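Local coordinates for SPbeta prophage-derived aminoglycoside N(3')-acetyltransferase-like protein YokD (Bacillus subtilis, PDB 2NYG) that binds coenzyme A and, as a member of the antibiotic N-acetyltransferase family, probably transfers acetyl groups and may contribute to antibiotic resistance, at residues A187-P192 with A259-I264; P150-G154 with K212-L217; K144-Q148 with P160-L164. Numbering follows the deposited sequence.

Interaction 1 (A187-P192 with A259-I264); sequences AEYRIP and AEKWFI
The 187-192 segment leaves helix 183-187 through a type I beta turn from A187 to R190, with R190 N hydrogen-bonded to A187 O at 2.8 Å. It lies along helical residues 259-264. A187 CA is 4.8 Å from E260 CA, and I191 CA is 5.9 Å from I264 CA. A187 CB packs on A259 CB at 3.6 Å and nears the edge of the F263 ring (chi1 m), 4.2 Å from CD2. E188 CG lies 3.9 Å from F263 CE2; its carboxylate turns to R220 N and H185. R190 O is 2.8 Å from OE2 of E260 (chi1 t, chi2 t); both are acceptors and no hydrogen bond forms. The R190 side chain leads off to a salt bridge with E157. I191, extended (-124°/159°; chi1 p), sets CG2 3.8 Å from F263 CB and 3.7 Å from I264 CG1. P192 CD is 4.1 Å from I264 CG1. This is mostly apolar packing of a turn on helix 252-268, with the E260 carboxylate at one side. Helix 224-234 lies beside E188 and A259, and strand 196-201 follows.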
loop_
_atom_site.group_PDB
_atom_site.type_symbol
_atom_site.label_atom_id
_atom_site.label_comp_id
_atom_site.label_asym_id
_atom_site.label_seq_id
_atom_site.Cartn_x
_atom_site.Cartn_y
_atom_site.Cartn_z
ATOM N N ALA A 187 25.877 3.283 12.620
ATOM C CA ALA A 187 26.921 3.679 13.558
ATOM C C ALA A 187 26.896 2.783 14.812
ATOM O O ALA A 187 27.946 2.471 15.382
ATOM C CB ALA A 187 26.743 5.131 13.940
ATOM N N GLU A 188 25.705 2.360 15.230
ATOM C CA GLU A 188 25.580 1.499 16.403
ATOM C C GLU A 188 26.321 0.173 16.269
ATOM O O GLU A 188 26.454 -0.553 17.247
ATOM C CB GLU A 188 24.101 1.249 16.744
ATOM C CG GLU A 188 23.410 2.477 17.331
ATOM C CD GLU A 188 21.924 2.299 17.565
ATOM O OE1 GLU A 188 21.184 2.054 16.587
ATOM O OE2 GLU A 188 21.489 2.423 18.728
ATOM N N TYR A 189 26.809 -0.145 15.073
ATOM C CA TYR A 189 27.573 -1.379 14.875
ATOM C C TYR A 189 29.081 -1.069 14.775
ATOM O O TYR A 189 29.900 -1.953 14.501
ATOM C CB TYR A 189 27.133 -2.104 13.600
ATOM C CG TYR A 189 25.692 -2.574 13.561
ATOM C CD1 TYR A 189 24.654 -1.685 13.271
ATOM C CD2 TYR A 189 25.370 -3.923 13.746
ATOM C CE1 TYR A 189 23.339 -2.121 13.157
ATOM C CE2 TYR A 189 24.050 -4.371 13.632
ATOM C CZ TYR A 189 23.043 -3.458 13.335
ATOM O OH TYR A 189 21.738 -3.870 13.192
ATOM N N ARG A 190 29.438 0.190 15.008
ATOM C CA ARG A 190 30.826 0.629 14.936
ATOM C C ARG A 190 31.301 1.249 16.255
ATOM O O ARG A 190 32.308 1.958 16.280
ATOM C CB ARG A 190 30.965 1.635 13.788
ATOM C CG ARG A 190 30.485 1.063 12.462
ATOM C CD ARG A 190 30.484 2.045 11.297
ATOM N NE ARG A 190 30.357 1.322 10.031
ATOM C CZ ARG A 190 30.273 1.882 8.827
ATOM N NH1 ARG A 190 30.292 3.200 8.695
ATOM N NH2 ARG A 190 30.184 1.114 7.750
ATOM N N ILE A 191 30.584 0.967 17.344
ATOM C CA ILE A 191 30.922 1.506 18.663
ATOM C C ILE A 191 31.121 0.433 19.735
ATOM O O ILE A 191 30.637 -0.688 19.596
ATOM C CB ILE A 191 29.850 2.499 19.153
ATOM C CG1 ILE A 191 28.510 1.792 19.349
ATOM C CG2 ILE A 191 29.748 3.653 18.171
ATOM C CD1 ILE A 191 27.560 2.522 20.281
ATOM N N PRO A 192 31.841 0.766 20.821
ATOM C CA PRO A 192 32.136 -0.142 21.941
ATOM C C PRO A 192 30.915 -0.746 22.629
ATOM O O PRO A 192 30.893 -1.928 22.979
ATOM C CB PRO A 192 32.953 0.731 22.886
ATOM C CG PRO A 192 33.657 1.647 21.939
ATOM C CD PRO A 192 32.562 2.038 20.987
ATOM N N ALA A 259 27.632 10.204 13.884
ATOM C CA ALA A 259 26.839 9.419 14.818
ATOM C C ALA A 259 27.751 8.513 15.645
ATOM O O ALA A 259 27.583 8.360 16.858
ATOM C CB ALA A 259 25.834 8.590 14.052
ATOM N N GLU A 260 28.714 7.902 14.972
ATOM C CA GLU A 260 29.653 7.027 15.634
ATOM C C GLU A 260 30.366 7.805 16.734
ATOM O O GLU A 260 30.333 7.416 17.893
ATOM C CB GLU A 260 30.656 6.475 14.608
ATOM C CG GLU A 260 31.876 5.797 15.201
ATOM C CD GLU A 260 32.668 5.043 14.160
ATOM O OE1 GLU A 260 32.760 5.534 13.018
ATOM O OE2 GLU A 260 33.207 3.963 14.475
ATOM N N LYS A 261 30.987 8.918 16.371
ATOM C CA LYS A 261 31.715 9.730 17.331
ATOM C C LYS A 261 30.872 10.231 18.498
ATOM O O LYS A 261 31.275 10.105 19.658
ATOM C CB LYS A 261 32.399 10.885 16.609
ATOM C CG LYS A 261 33.475 10.373 15.684
ATOM C CD LYS A 261 34.188 11.460 14.931
ATOM C CE LYS A 261 35.348 10.860 14.166
ATOM N NZ LYS A 261 36.205 11.894 13.540
ATOM N N TRP A 262 29.704 10.787 18.204
ATOM C CA TRP A 262 28.812 11.257 19.255
ATOM C C TRP A 262 28.577 10.087 20.221
ATOM O O TRP A 262 28.667 10.250 21.430
ATOM C CB TRP A 262 27.486 11.720 18.653
ATOM C CG TRP A 262 26.572 12.385 19.629
ATOM C CD1 TRP A 262 26.395 13.724 19.797
ATOM C CD2 TRP A 262 25.683 11.743 20.552
ATOM N NE1 TRP A 262 25.443 13.962 20.763
ATOM C CE2 TRP A 262 24.992 12.763 21.246
ATOM C CE3 TRP A 262 25.403 10.405 20.860
ATOM C CZ2 TRP A 262 24.036 12.487 22.229
ATOM C CZ3 TRP A 262 24.456 10.128 21.831
ATOM C CH2 TRP A 262 23.782 11.166 22.506
ATOM N N PHE A 263 28.276 8.909 19.682
ATOM C CA PHE A 263 28.056 7.724 20.506
ATOM C C PHE A 263 29.306 7.326 21.299
ATOM O O PHE A 263 29.233 7.118 22.508
ATOM C CB PHE A 263 27.642 6.515 19.642
ATOM C CG PHE A 263 26.209 6.534 19.184
ATOM C CD1 PHE A 263 25.183 6.782 20.080
ATOM C CD2 PHE A 263 25.882 6.262 17.859
ATOM C CE1 PHE A 263 23.856 6.761 19.671
ATOM C CE2 PHE A 263 24.558 6.239 17.441
ATOM C CZ PHE A 263 23.544 6.489 18.348
ATOM N N ILE A 264 30.439 7.208 20.613
ATOM C CA ILE A 264 31.685 6.805 21.249
ATOM C C ILE A 264 32.095 7.702 22.413
ATOM O O ILE A 264 32.427 7.215 23.505
ATOM C CB ILE A 264 32.859 6.781 20.229
ATOM C CG1 ILE A 264 32.634 5.685 19.193
ATOM C CG2 ILE A 264 34.177 6.533 20.949
ATOM C CD1 ILE A 264 33.734 5.590 18.146
#

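Interaction 2 (P150-G154 with K212-L217); sequences PLEFG and KEYKEL
This is a loop-on-strand contact: loop 150-154 lies against strand 212-217 of the small antiparallel sheet. The two backbones are nearest at E152 and K215, 5.7 Å between CA atoms, and at F153 and E216, 4.9 Å. K212, Y214 and E216 pair through their backbone with strand 196-201 on one edge. K215 O, on the other edge, faces the loop, which lies beside that edge without becoming a strand. One weak hydrogen bond joins them, F153 N to K215 O, 3.4 Å. E152-F153-G154 form a classic gamma turn: F153 has phi/psi 71°/-75°, and G154 N bonds weakly to E152 O at 2.7 Å. G154 itself has phi 34°, which favours glycine.

L151 (chi1 t, chi2 p) points at the strand. Its CG sits over one face of the Y214 ring, 3.9 Å from the centroid, a CH-pi contact. Y214 is in the p rotamer, which brings its ring under L151. L151 CD2 also reaches K212 CD at 3.5 Å, along an all-trans lysine chain. E152 is extended (chi1 t, chi2 t), and its CG lies 3.8 Å from K215 O. The K215 side chain leads away, and its NZ hydrogen-bonds N198 OD1.

The F153 CA-CB bond points away overall, though CB touches the strand. Its m rotamer leaves CE2 4.4 Å from L217 CD2, and E216 OE2 lies at the ring edge. E216 (chi1 t, chi2 p) swings its carboxylate toward the loop, beside L217 N. Its OE2 accepts from L217 N at 3.2 Å and is hydrogen-bonded to Y189 OH. The other carboxylate oxygen, E216 OE1, lies 2.6 Å from F153 O.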
loop_
_atom_site.group_PDB
_atom_site.type_symbol
_atom_site.label_atom_id
_atom_site.label_comp_id
_atom_site.label_asym_id
_atom_site.label_seq_id
_atom_site.Cartn_x
_atom_site.Cartn_y
_atom_site.Cartn_z
ATOM N N PRO A 150 21.771 -10.089 4.924
ATOM C CA PRO A 150 21.805 -11.222 5.849
ATOM C C PRO A 150 20.802 -11.026 6.999
ATOM O O PRO A 150 20.460 -9.902 7.359
ATOM C CB PRO A 150 23.233 -11.220 6.321
ATOM C CG PRO A 150 23.522 -9.771 6.404
ATOM C CD PRO A 150 22.871 -9.151 5.192
ATOM N N LEU A 151 20.321 -12.109 7.590
ATOM C CA LEU A 151 19.366 -11.967 8.682
ATOM C C LEU A 151 19.989 -11.325 9.924
ATOM O O LEU A 151 19.439 -10.396 10.502
ATOM C CB LEU A 151 18.798 -13.329 9.051
ATOM C CG LEU A 151 17.626 -13.275 10.015
ATOM C CD1 LEU A 151 16.473 -12.508 9.384
ATOM C CD2 LEU A 151 17.204 -14.685 10.359
ATOM N N GLU A 152 21.136 -11.856 10.327
ATOM C CA GLU A 152 21.874 -11.388 11.493
ATOM C C GLU A 152 22.374 -9.956 11.343
ATOM O O GLU A 152 23.104 -9.631 10.402
ATOM C CB GLU A 152 23.061 -12.320 11.757
ATOM C CG GLU A 152 23.725 -12.129 13.103
ATOM C CD GLU A 152 24.852 -13.123 13.350
ATOM O OE1 GLU A 152 25.940 -12.952 12.753
ATOM O OE2 GLU A 152 24.645 -14.079 14.135
ATOM N N PHE A 153 21.982 -9.114 12.299
ATOM C CA PHE A 153 22.354 -7.710 12.319
ATOM C C PHE A 153 21.607 -7.026 11.192
ATOM O O PHE A 153 20.622 -6.341 11.429
ATOM C CB PHE A 153 23.873 -7.588 12.185
ATOM C CG PHE A 153 24.618 -8.236 13.324
ATOM C CD1 PHE A 153 25.669 -9.119 13.086
ATOM C CD2 PHE A 153 24.226 -7.995 14.646
ATOM C CE1 PHE A 153 26.317 -9.760 14.156
ATOM C CE2 PHE A 153 24.859 -8.624 15.713
ATOM C CZ PHE A 153 25.903 -9.507 15.471
ATOM N N GLY A 154 22.054 -7.234 9.964
ATOM C CA GLY A 154 21.371 -6.650 8.819
ATOM C C GLY A 154 20.720 -5.284 8.998
ATOM O O GLY A 154 19.520 -5.113 8.834
ATOM N N LYS A 212 12.546 -18.723 12.608
ATOM C CA LYS A 212 13.971 -18.667 12.891
ATOM C C LYS A 212 14.379 -17.614 13.899
ATOM O O LYS A 212 13.764 -16.555 13.991
ATOM C CB LYS A 212 14.742 -18.433 11.590
ATOM C CG LYS A 212 16.228 -18.440 11.781
ATOM C CD LYS A 212 16.951 -18.191 10.486
ATOM C CE LYS A 212 18.453 -18.025 10.722
ATOM N NZ LYS A 212 19.206 -17.683 9.466
ATOM N N GLU A 213 15.423 -17.920 14.663
ATOM C CA GLU A 213 15.932 -16.988 15.658
ATOM C C GLU A 213 17.295 -16.472 15.233
ATOM O O GLU A 213 18.148 -17.226 14.763
ATOM C CB GLU A 213 16.047 -17.657 17.018
ATOM C CG GLU A 213 14.722 -17.869 17.700
ATOM C CD GLU A 213 14.897 -18.349 19.125
ATOM O OE1 GLU A 213 15.998 -18.865 19.449
ATOM O OE2 GLU A 213 13.931 -18.221 19.910
ATOM N N TYR A 214 17.491 -15.174 15.394
ATOM C CA TYR A 214 18.745 -14.548 15.025
ATOM C C TYR A 214 19.115 -13.506 16.080
ATOM O O TYR A 214 18.275 -13.096 16.903
ATOM C CB TYR A 214 18.611 -13.902 13.637
ATOM C CG TYR A 214 17.530 -12.844 13.536
ATOM C CD1 TYR A 214 17.861 -11.504 13.335
ATOM C CD2 TYR A 214 16.183 -13.178 13.665
ATOM C CE1 TYR A 214 16.883 -10.522 13.263
ATOM C CE2 TYR A 214 15.192 -12.202 13.598
ATOM C CZ TYR A 214 15.552 -10.875 13.396
ATOM O OH TYR A 214 14.591 -9.896 13.327
ATOM N N LYS A 215 20.377 -13.090 16.061
ATOM C CA LYS A 215 20.854 -12.104 17.014
ATOM C C LYS A 215 20.788 -10.721 16.388
ATOM O O LYS A 215 20.930 -10.575 15.174
ATOM C CB LYS A 215 22.280 -12.446 17.453
ATOM C CG LYS A 215 22.369 -13.760 18.231
ATOM C CD LYS A 215 23.787 -14.063 18.706
ATOM C CE LYS A 215 23.818 -15.316 19.581
ATOM N NZ LYS A 215 22.835 -15.225 20.696
ATOM N N GLU A 216 20.561 -9.714 17.227
ATOM C CA GLU A 216 20.440 -8.341 16.769
ATOM C C GLU A 216 20.774 -7.353 17.880
ATOM O O GLU A 216 20.633 -7.667 19.058
ATOM C CB GLU A 216 19.006 -8.092 16.310
ATOM C CG GLU A 216 18.802 -6.748 15.670
ATOM C CD GLU A 216 19.559 -6.645 14.372
ATOM O OE1 GLU A 216 19.061 -7.187 13.358
ATOM O OE2 GLU A 216 20.658 -6.046 14.376
ATOM N N LEU A 217 21.197 -6.153 17.514
ATOM C CA LEU A 217 21.502 -5.139 18.512
ATOM C C LEU A 217 20.209 -4.506 19.057
ATOM O O LEU A 217 19.203 -4.397 18.345
ATOM C CB LEU A 217 22.383 -4.047 17.902
ATOM C CG LEU A 217 23.740 -4.506 17.389
ATOM C CD1 LEU A 217 24.539 -3.312 16.912
ATOM C CD2 LEU A 217 24.473 -5.240 18.510
#

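Interaction 3 (K144-Q148 with P160-L164)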
loop_
_atom_site.group_PDB
_atom_site.type_symbol
_atom_site.label_atom_id
_atom_site.label_comp_id
_atom_site.label_asym_id
_atom_site.label_seq_id
_atom_site.Cartn_x
_atom_site.Cartn_y
_atom_site.Cartn_z
ATOM N N LYS A 144 22.970 -3.716 -6.377
ATOM C CA LYS A 144 24.108 -3.929 -5.491
ATOM C C LYS A 144 23.852 -3.476 -4.068
ATOM O O LYS A 144 24.610 -3.800 -3.160
ATOM C CB LYS A 144 25.370 -3.257 -6.048
ATOM C CG LYS A 144 25.309 -1.755 -6.200
ATOM C CD LYS A 144 26.628 -1.214 -6.789
ATOM C CE LYS A 144 26.925 -1.798 -8.189
ATOM N NZ LYS A 144 28.214 -1.322 -8.791
ATOM N N ILE A 145 22.762 -2.753 -3.875
ATOM C CA ILE A 145 22.401 -2.254 -2.574
ATOM C C ILE A 145 21.474 -3.196 -1.802
ATOM O O ILE A 145 21.624 -3.349 -0.588
ATOM C CB ILE A 145 21.741 -0.865 -2.717
ATOM C CG1 ILE A 145 22.764 0.112 -3.291
ATOM C CG2 ILE A 145 21.226 -0.375 -1.368
ATOM C CD1 ILE A 145 22.433 1.572 -3.064
ATOM N N LEU A 146 20.537 -3.829 -2.503
ATOM C CA LEU A 146 19.595 -4.727 -1.855
ATOM C C LEU A 146 20.012 -6.196 -1.900
ATOM O O LEU A 146 19.619 -6.987 -1.061
ATOM C CB LEU A 146 18.210 -4.580 -2.497
ATOM C CG LEU A 146 17.502 -3.229 -2.562
ATOM C CD1 LEU A 146 16.131 -3.455 -3.119
ATOM C CD2 LEU A 146 17.392 -2.592 -1.188
ATOM N N ASN A 147 20.825 -6.537 -2.891
ATOM C CA ASN A 147 21.313 -7.901 -3.138
ATOM C C ASN A 147 21.527 -8.915 -2.007
ATOM O O ASN A 147 20.874 -9.957 -1.967
ATOM C CB ASN A 147 22.617 -7.773 -3.942
ATOM C CG ASN A 147 23.322 -9.113 -4.172
ATOM O OD1 ASN A 147 23.031 -10.132 -3.523
ATOM N ND2 ASN A 147 24.294 -9.101 -5.086
ATOM N N GLN A 148 22.519 -8.576 -1.182
ATOM C CA GLN A 148 22.998 -9.403 -0.071
ATOM C C GLN A 148 22.158 -9.652 1.213
ATOM O O GLN A 148 21.949 -10.805 1.607
ATOM C CB GLN A 148 24.391 -8.898 0.319
ATOM C CG GLN A 148 24.871 -9.222 1.727
ATOM C CD GLN A 148 26.280 -8.771 1.912
ATOM O OE1 GLN A 148 26.857 -8.144 1.028
ATOM N NE2 GLN A 148 26.849 -9.090 3.071
ATOM N N PRO A 160 21.960 -2.998 3.478
ATOM C CA PRO A 160 22.043 -1.910 2.501
ATOM C C PRO A 160 22.712 -0.635 2.998
ATOM O O PRO A 160 23.207 0.165 2.194
ATOM C CB PRO A 160 20.593 -1.700 2.102
ATOM C CG PRO A 160 20.048 -3.094 2.187
ATOM C CD PRO A 160 20.608 -3.580 3.500
ATOM N N LEU A 161 22.724 -0.430 4.315
ATOM C CA LEU A 161 23.358 0.754 4.878
ATOM C C LEU A 161 24.841 0.634 4.621
ATOM O O LEU A 161 25.561 1.631 4.566
ATOM C CB LEU A 161 23.112 0.861 6.375
ATOM C CG LEU A 161 21.676 1.129 6.801
ATOM C CD1 LEU A 161 21.630 1.431 8.274
ATOM C CD2 LEU A 161 21.133 2.296 6.026
ATOM N N GLY A 162 25.300 -0.601 4.473
ATOM C CA GLY A 162 26.703 -0.827 4.202
ATOM C C GLY A 162 27.060 -0.398 2.794
ATOM O O GLY A 162 28.207 -0.079 2.504
ATOM N N LYS A 163 26.067 -0.383 1.915
ATOM C CA LYS A 163 26.283 -0.003 0.533
ATOM C C LYS A 163 26.012 1.483 0.343
ATOM O O LYS A 163 26.521 2.101 -0.588
ATOM C CB LYS A 163 25.360 -0.799 -0.379
ATOM C CG LYS A 163 25.095 -2.216 0.073
ATOM C CD LYS A 163 26.193 -3.177 -0.330
ATOM C CE LYS A 163 25.760 -4.588 0.025
ATOM N NZ LYS A 163 26.723 -5.617 -0.415
ATOM N N LEU A 164 25.201 2.069 1.209
ATOM C CA LEU A 164 24.923 3.485 1.074
ATOM C C LEU A 164 26.053 4.282 1.719
ATOM O O LEU A 164 26.226 5.472 1.446
ATOM C CB LEU A 164 23.589 3.841 1.737
ATOM C CG LEU A 164 22.291 3.175 1.260
ATOM C CD1 LEU A 164 21.089 3.921 1.842
ATOM C CD2 LEU A 164 22.208 3.224 -0.242
#
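Apolar contacts centre on I145. Its CD1 meets L164 CD2 at 3.3 Å, a tight approach, and its CG2 lies 3.8 Å from P160 CB. I145 CG1 is 4.0 Å from K163 CB, so the base of the lysine side chain joins the apolar patch. L146 points away at CB, yet its CD2 still comes within 4.3 Å of P160 CG.

Backbone carbonyls at the end of helix 142-146 make a second group. I145 O is 3.2 Å from P160 CG and makes a CA-H...O contact with P160 CA at 3.4 Å. K144 O lies 3.3 Å from K163 CD, so the lysine methylenes run past the end of the helix.

One polar bond crosses the segments. K163 NZ donates to Q148 OE1 at 2.9 Å. N147 is the first residue to leave helical phi/psi, so Q148 lies on the loop after the helix.

The contact joins two consecutive helices, 142-146 and 160-166, through the end of one and the early part of the other. L146, P160 and L161 touch F135 of strand 135-139, so both helices rest on that strand of the large mixed sheet.

How the interactions relate
All three interactions are partly buried and lie away from the coenzyme A site. Interaction 3 sits nearest the chain centre, about 13 Å from it, beside the large mixed sheet. The centres of interactions 1 and 2 lie farther out, at about 19 and 18 Å. Interaction 1 is mostly apolar packing, with no hydrogen bond across it. Interaction 2 mixes a CH-pi contact with one weak backbone bond, and interaction 3 adds a lysine-glutamine bond to apolar packing. The loop after helix 142-146 serves both interactions 2 and 3. Y189, in the turn of interaction 1, reaches the loop and strand of interaction 2: its OH probably bonds F153 O and E216 OE2, and its ring packs on L217.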